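Local coordinates for protein ATP phosphoribosyltransferase regulatory subunit (PDB 1USY) that is probably required for the first step of histidine biosynthesis, and may allow feedback regulation of ATP phosphoribosyltransferase activity by histidine, at residues Val127-Thr132 with Ser210-Lys215; Glu203-Ala208 with Ile223-Ala228. All coordinates share one frame; numbering follows the deposited sequence.

Contact 1 (Val127-Thr132 with Ser210-Lys215); sequences VEIGHT and SFLQEK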
loop_
_atom_site.group_PDB
_atom_site.type_symbol
_atom_site.label_atom_id
_atom_site.label_comp_id
_atom_site.label_asym_id
_atom_site.label_seq_id
_atom_site.Cartn_x
_atom_site.Cartn_y
_atom_site.Cartn_z
ATOM N N VAL B 127 -3.253 20.061 -38.488
ATOM C CA VAL B 127 -3.523 18.612 -38.452
ATOM C C VAL B 127 -2.413 17.872 -39.193
ATOM O O VAL B 127 -2.232 18.016 -40.423
ATOM C CB VAL B 127 -4.882 18.254 -39.103
ATOM C CG1 VAL B 127 -5.106 16.731 -39.051
ATOM C CG2 VAL B 127 -6.059 19.026 -38.396
ATOM N N GLU B 128 -1.623 17.131 -38.438
ATOM C CA GLU B 128 -0.488 16.462 -39.022
ATOM C C GLU B 128 -0.875 14.986 -39.213
ATOM O O GLU B 128 -1.261 14.311 -38.272
ATOM C CB GLU B 128 0.724 16.658 -38.118
ATOM C CG GLU B 128 1.902 15.806 -38.503
ATOM C CD GLU B 128 3.043 15.871 -37.519
ATOM O OE1 GLU B 128 3.046 15.145 -36.495
ATOM O OE2 GLU B 128 3.953 16.661 -37.776
ATOM N N ILE B 129 -0.834 14.505 -40.440
ATOM C CA ILE B 129 -1.265 13.128 -40.740
ATOM C C ILE B 129 -0.068 12.227 -40.991
ATOM O O ILE B 129 0.951 12.632 -41.544
ATOM C CB ILE B 129 -2.185 13.060 -41.987
ATOM C CG1 ILE B 129 -3.406 13.988 -41.870
ATOM C CG2 ILE B 129 -2.595 11.593 -42.276
ATOM C CD1 ILE B 129 -4.612 13.332 -41.184
ATOM N N GLY B 130 -0.201 10.985 -40.588
ATOM C CA GLY B 130 0.875 10.033 -40.726
ATOM C C GLY B 130 0.255 8.693 -41.070
ATOM O O GLY B 130 -0.968 8.530 -41.081
ATOM N N HIS B 131 1.111 7.726 -41.337
ATOM C CA HIS B 131 0.648 6.400 -41.601
ATOM C C HIS B 131 1.711 5.426 -41.227
ATOM O O HIS B 131 2.868 5.539 -41.617
ATOM C CB HIS B 131 0.323 6.234 -43.065
ATOM C CG HIS B 131 -0.559 5.070 -43.358
ATOM N ND1 HIS B 131 -1.893 5.219 -43.656
ATOM C CD2 HIS B 131 -0.298 3.746 -43.418
ATOM C CE1 HIS B 131 -2.417 4.031 -43.916
ATOM N NE2 HIS B 131 -1.474 3.119 -43.761
ATOM N N THR B 132 1.283 4.441 -40.478
ATOM C CA THR B 132 2.175 3.515 -39.845
ATOM C C THR B 132 2.656 2.462 -40.857
ATOM O O THR B 132 3.660 1.792 -40.629
ATOM C CB THR B 132 1.374 2.917 -38.705
ATOM O OG1 THR B 132 2.230 2.534 -37.635
ATOM C CG2 THR B 132 0.683 1.673 -39.121
ATOM N N SER B 210 -7.367 15.065 -48.509
ATOM C CA SER B 210 -8.464 15.623 -49.310
ATOM C C SER B 210 -9.664 15.932 -48.446
ATOM O O SER B 210 -10.154 17.065 -48.397
ATOM C CB SER B 210 -8.920 14.626 -50.371
ATOM O OG SER B 210 -8.237 14.860 -51.585
ATOM N N PHE B 211 -10.121 14.916 -47.777
ATOM C CA PHE B 211 -11.282 15.040 -46.924
ATOM C C PHE B 211 -11.129 16.248 -45.982
ATOM O O PHE B 211 -12.010 17.107 -45.896
ATOM C CB PHE B 211 -11.482 13.776 -46.095
ATOM C CG PHE B 211 -12.693 13.880 -45.176
ATOM C CD1 PHE B 211 -12.517 14.255 -43.847
ATOM C CD2 PHE B 211 -13.978 13.602 -45.666
ATOM C CE1 PHE B 211 -13.620 14.358 -42.999
ATOM C CE2 PHE B 211 -15.083 13.704 -44.817
ATOM C CZ PHE B 211 -14.904 14.082 -43.483
ATOM N N LEU B 212 -10.006 16.307 -45.289
ATOM C CA LEU B 212 -9.747 17.396 -44.323
ATOM C C LEU B 212 -9.627 18.770 -45.024
ATOM O O LEU B 212 -10.215 19.767 -44.584
ATOM C CB LEU B 212 -8.449 17.135 -43.549
ATOM C CG LEU B 212 -8.550 15.942 -42.580
ATOM C CD1 LEU B 212 -7.359 15.847 -41.622
ATOM C CD2 LEU B 212 -9.796 15.988 -41.686
ATOM N N GLN B 213 -8.873 18.807 -46.106
ATOM C CA GLN B 213 -8.641 20.059 -46.857
ATOM C C GLN B 213 -9.951 20.674 -47.375
ATOM O O GLN B 213 -10.189 21.883 -47.250
ATOM C CB GLN B 213 -7.728 19.815 -48.054
ATOM C CG GLN B 213 -6.337 20.422 -47.860
ATOM C CD GLN B 213 -5.352 20.026 -48.954
ATOM O OE1 GLN B 213 -5.716 19.289 -49.870
ATOM N NE2 GLN B 213 -4.111 20.477 -48.913
ATOM N N GLU B 214 -10.805 19.856 -47.952
ATOM C CA GLU B 214 -12.070 20.367 -48.491
ATOM C C GLU B 214 -13.011 20.919 -47.413
ATOM O O GLU B 214 -13.565 22.017 -47.552
ATOM C CB GLU B 214 -12.897 19.322 -49.203
ATOM N N LYS B 215 -13.174 20.138 -46.362
ATOM C CA LYS B 215 -14.085 20.474 -45.246
ATOM C C LYS B 215 -13.473 21.502 -44.286
ATOM O O LYS B 215 -14.207 22.285 -43.646
ATOM C CB LYS B 215 -14.411 19.211 -44.459
ATOM C CG LYS B 215 -15.551 19.412 -43.474
ATOM C CD LYS B 215 -16.805 18.621 -43.829
ATOM C CE LYS B 215 -17.983 19.017 -42.956
ATOM N NZ LYS B 215 -17.610 20.007 -41.933
#
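Leu212 drives one methyl, CD1, into the notch between Val127 and Ile129, two residues apart on the same face of their strand. CD1 meets CG1 of Val127 at 3.5 Å and CD1 of Ile129 at 3.8 Å. The two approaches differ: Val127 and Leu212 cross at about a right angle, whereas Ile129 and Leu212 reach for each other tip to tip. On the strand, Val127 CG1 and Ile129 CD1 lie 4.0 Å apart, so the three methyls form a compact apolar triangle. Val127 supplies its share through the branch set anti to its backbone N (chi1 179°). No hydrogen bond joins the two segments, and all three touching residues are buried. Strand 125-131 runs parallel to its neighbour 220-223 in the mixed sheet, the chain passing between them through helices that end with 199-215, and this last helix lies against the sheet as in a beta-alpha-beta crossover. Helix 103-120 adds Leu110 against Leu212 and Val114 against Val127. Backbone bonds to Ser220 and Glu222 hold Val127 in the sheet, while Phe239 of strand 237-243 also packs on Ile129. The side chain of Glu128 starts away from the helix, and its carboxylate forms a salt bridge with Arg187 and a hydrogen bond with the Tyr242 hydroxyl. Next to Leu212, Gln213 NE2 is hydrogen-bonded to Glu190 OE1.

Contact 2 (Glu203-Ala208 with Ile223-Ala228); sequences EDLLSA and IDLTLA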
loop_
_atom_site.group_PDB
_atom_site.type_symbol
_atom_site.label_atom_id
_atom_site.label_comp_id
_atom_site.label_asym_id
_atom_site.label_seq_id
_atom_site.Cartn_x
_atom_site.Cartn_y
_atom_site.Cartn_z
ATOM N N GLU B 203 -3.106 5.914 -50.964
ATOM C CA GLU B 203 -4.557 6.133 -51.091
ATOM C C GLU B 203 -5.190 6.626 -49.787
ATOM O O GLU B 203 -6.063 7.513 -49.783
ATOM C CB GLU B 203 -5.283 4.862 -51.527
ATOM C CG GLU B 203 -4.504 3.956 -52.446
ATOM C CD GLU B 203 -4.275 4.584 -53.806
ATOM O OE1 GLU B 203 -3.130 5.032 -54.063
ATOM O OE2 GLU B 203 -5.237 4.632 -54.622
ATOM N N ASP B 204 -4.757 6.023 -48.688
ATOM C CA ASP B 204 -5.193 6.437 -47.359
ATOM C C ASP B 204 -4.788 7.874 -47.015
ATOM O O ASP B 204 -5.635 8.669 -46.609
ATOM C CB ASP B 204 -4.672 5.465 -46.311
ATOM C CG ASP B 204 -5.530 4.242 -46.216
ATOM O OD1 ASP B 204 -5.167 3.300 -45.479
ATOM O OD2 ASP B 204 -6.594 4.146 -46.863
ATOM N N LEU B 205 -3.507 8.199 -47.172
ATOM C CA LEU B 205 -3.057 9.577 -46.956
ATOM C C LEU B 205 -3.825 10.586 -47.872
ATOM O O LEU B 205 -4.295 11.608 -47.399
ATOM C CB LEU B 205 -1.538 9.692 -47.152
ATOM C CG LEU B 205 -0.724 9.065 -46.027
ATOM C CD1 LEU B 205 0.708 8.818 -46.433
ATOM C CD2 LEU B 205 -0.760 9.964 -44.811
ATOM N N LEU B 206 -3.984 10.244 -49.154
ATOM C CA LEU B 206 -4.597 11.116 -50.143
ATOM C C LEU B 206 -6.056 11.395 -49.838
ATOM O O LEU B 206 -6.557 12.489 -50.074
ATOM C CB LEU B 206 -4.515 10.485 -51.541
ATOM C CG LEU B 206 -3.390 10.751 -52.556
ATOM C CD1 LEU B 206 -3.713 10.037 -53.900
ATOM C CD2 LEU B 206 -3.169 12.231 -52.811
ATOM N N SER B 207 -6.751 10.393 -49.334
ATOM C CA SER B 207 -8.184 10.537 -49.101
ATOM C C SER B 207 -8.411 11.313 -47.795
ATOM O O SER B 207 -9.353 12.111 -47.687
ATOM C CB SER B 207 -8.868 9.164 -49.101
ATOM O OG SER B 207 -10.089 9.212 -48.367
ATOM N N ALA B 208 -7.532 11.092 -46.817
ATOM C CA ALA B 208 -7.584 11.838 -45.557
ATOM C C ALA B 208 -7.278 13.324 -45.811
ATOM O O ALA B 208 -8.120 14.185 -45.563
ATOM C CB ALA B 208 -6.622 11.212 -44.495
ATOM N N ILE B 223 1.577 16.579 -43.806
ATOM C CA ILE B 223 1.886 15.187 -43.876
ATOM C C ILE B 223 3.249 14.977 -43.266
ATOM O O ILE B 223 4.192 15.668 -43.626
ATOM C CB ILE B 223 1.892 14.768 -45.348
ATOM C CG1 ILE B 223 0.487 14.937 -45.984
ATOM C CG2 ILE B 223 2.513 13.383 -45.482
ATOM C CD1 ILE B 223 -0.484 13.741 -45.830
ATOM N N ASP B 224 3.349 14.052 -42.325
ATOM C CA ASP B 224 4.629 13.774 -41.629
ATOM C C ASP B 224 4.712 12.301 -41.244
ATOM O O ASP B 224 3.966 11.820 -40.417
ATOM C CB ASP B 224 4.767 14.636 -40.374
ATOM C CG ASP B 224 6.101 14.419 -39.648
ATOM O OD1 ASP B 224 6.637 13.261 -39.624
ATOM O OD2 ASP B 224 6.673 15.376 -39.070
ATOM N N LEU B 225 5.638 11.607 -41.876
ATOM C CA LEU B 225 5.785 10.163 -41.759
ATOM C C LEU B 225 6.889 9.738 -40.766
ATOM O O LEU B 225 7.323 8.567 -40.768
ATOM C CB LEU B 225 6.094 9.606 -43.130
ATOM C CG LEU B 225 4.990 9.481 -44.193
ATOM C CD1 LEU B 225 3.633 10.103 -43.825
ATOM C CD2 LEU B 225 5.505 10.071 -45.492
ATOM N N THR B 226 7.393 10.735 -40.019
ATOM C CA THR B 226 8.284 10.286 -38.958
ATOM C C THR B 226 7.404 9.727 -37.812
ATOM O O THR B 226 6.291 9.270 -38.035
ATOM C CB THR B 226 9.171 11.478 -38.527
ATOM O OG1 THR B 226 8.377 12.567 -38.091
ATOM C CG2 THR B 226 10.048 12.002 -39.675
ATOM N N LEU B 227 7.919 9.781 -36.634
ATOM C CA LEU B 227 7.274 9.258 -35.393
ATOM C C LEU B 227 6.878 7.779 -35.603
ATOM O O LEU B 227 5.697 7.414 -35.769
ATOM C CB LEU B 227 6.084 10.182 -34.860
ATOM C CG LEU B 227 4.679 10.339 -35.541
ATOM C CD1 LEU B 227 4.108 11.744 -35.241
ATOM C CD2 LEU B 227 4.605 10.205 -37.063
ATOM N N ALA B 228 7.975 7.034 -35.559
ATOM C CA ALA B 228 8.035 5.596 -35.689
ATOM C C ALA B 228 7.533 4.911 -34.400
ATOM O O ALA B 228 7.109 3.755 -34.414
ATOM C CB ALA B 228 9.492 5.165 -35.929
#
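OD2 of Asp224, between Ile223 and Leu225, which both touch Leu205, is held by salt bridges from Lys157 and Arg187. These two basic groups would probably offset the nearby Glu128 carboxylate as well as the charge of Asp224. OD1 accepts the backbone N of Thr226 at 2.7 Å, met nearly along the carboxylate C-O axis, which makes an Asx turn and bends the chain just past strand 220-223. The first side-chain bond of Asp224 leads away from the helix, and its neighbours Ile223 and Leu225 do the apolar work. Leu205 divides its fork between them: CD2 meets CD1 of Ile223 at 3.9 Å, and CD1 meets CD1 of Leu225 at 4.1 Å. Both pairs cross obliquely. Leu225 does not aim its first side-chain bond at the helix, but its CD1 methyl reaches Leu205. Leu192 and Leu197 also touch Leu205, while Ile179 of helix 174-185 touches Leu225, extending the apolar cluster. The hydroxyl of Tyr135 bonds the carbonyl of Leu225. Helix 199-215 thus packs on the strand it leads into, outermost in this chain's sheet: the helix-to-strand half of the beta-alpha-beta crossover from 125-131 to 220-223, with the Asx turn just beyond.

Overall arrangement
Helix 199-215 serves both contacts, its later turns meeting strand 125-131 in contact 1 and its middle turns meeting the end of 220-223 and the following loop in contact 2. Their centres are 7 Å apart. Ile129 joins them twice: its O probably accepts a hydrogen bond from Asp224 N (2.9 Å), and its CG2 packs on Leu205 CD2 at 3.5 Å, so the buried apolar side chains of the two contacts touch. On the polar face, the carboxylates of Glu128 and Asp224 lie close together and share Arg187; Glu128 also pairs with a basic side chain of another chain. Contact 2 connects to the histidine pocket through Lys157, which bridges to Asp224, and Leu225's side chain is about 13 Å from a bound histidine.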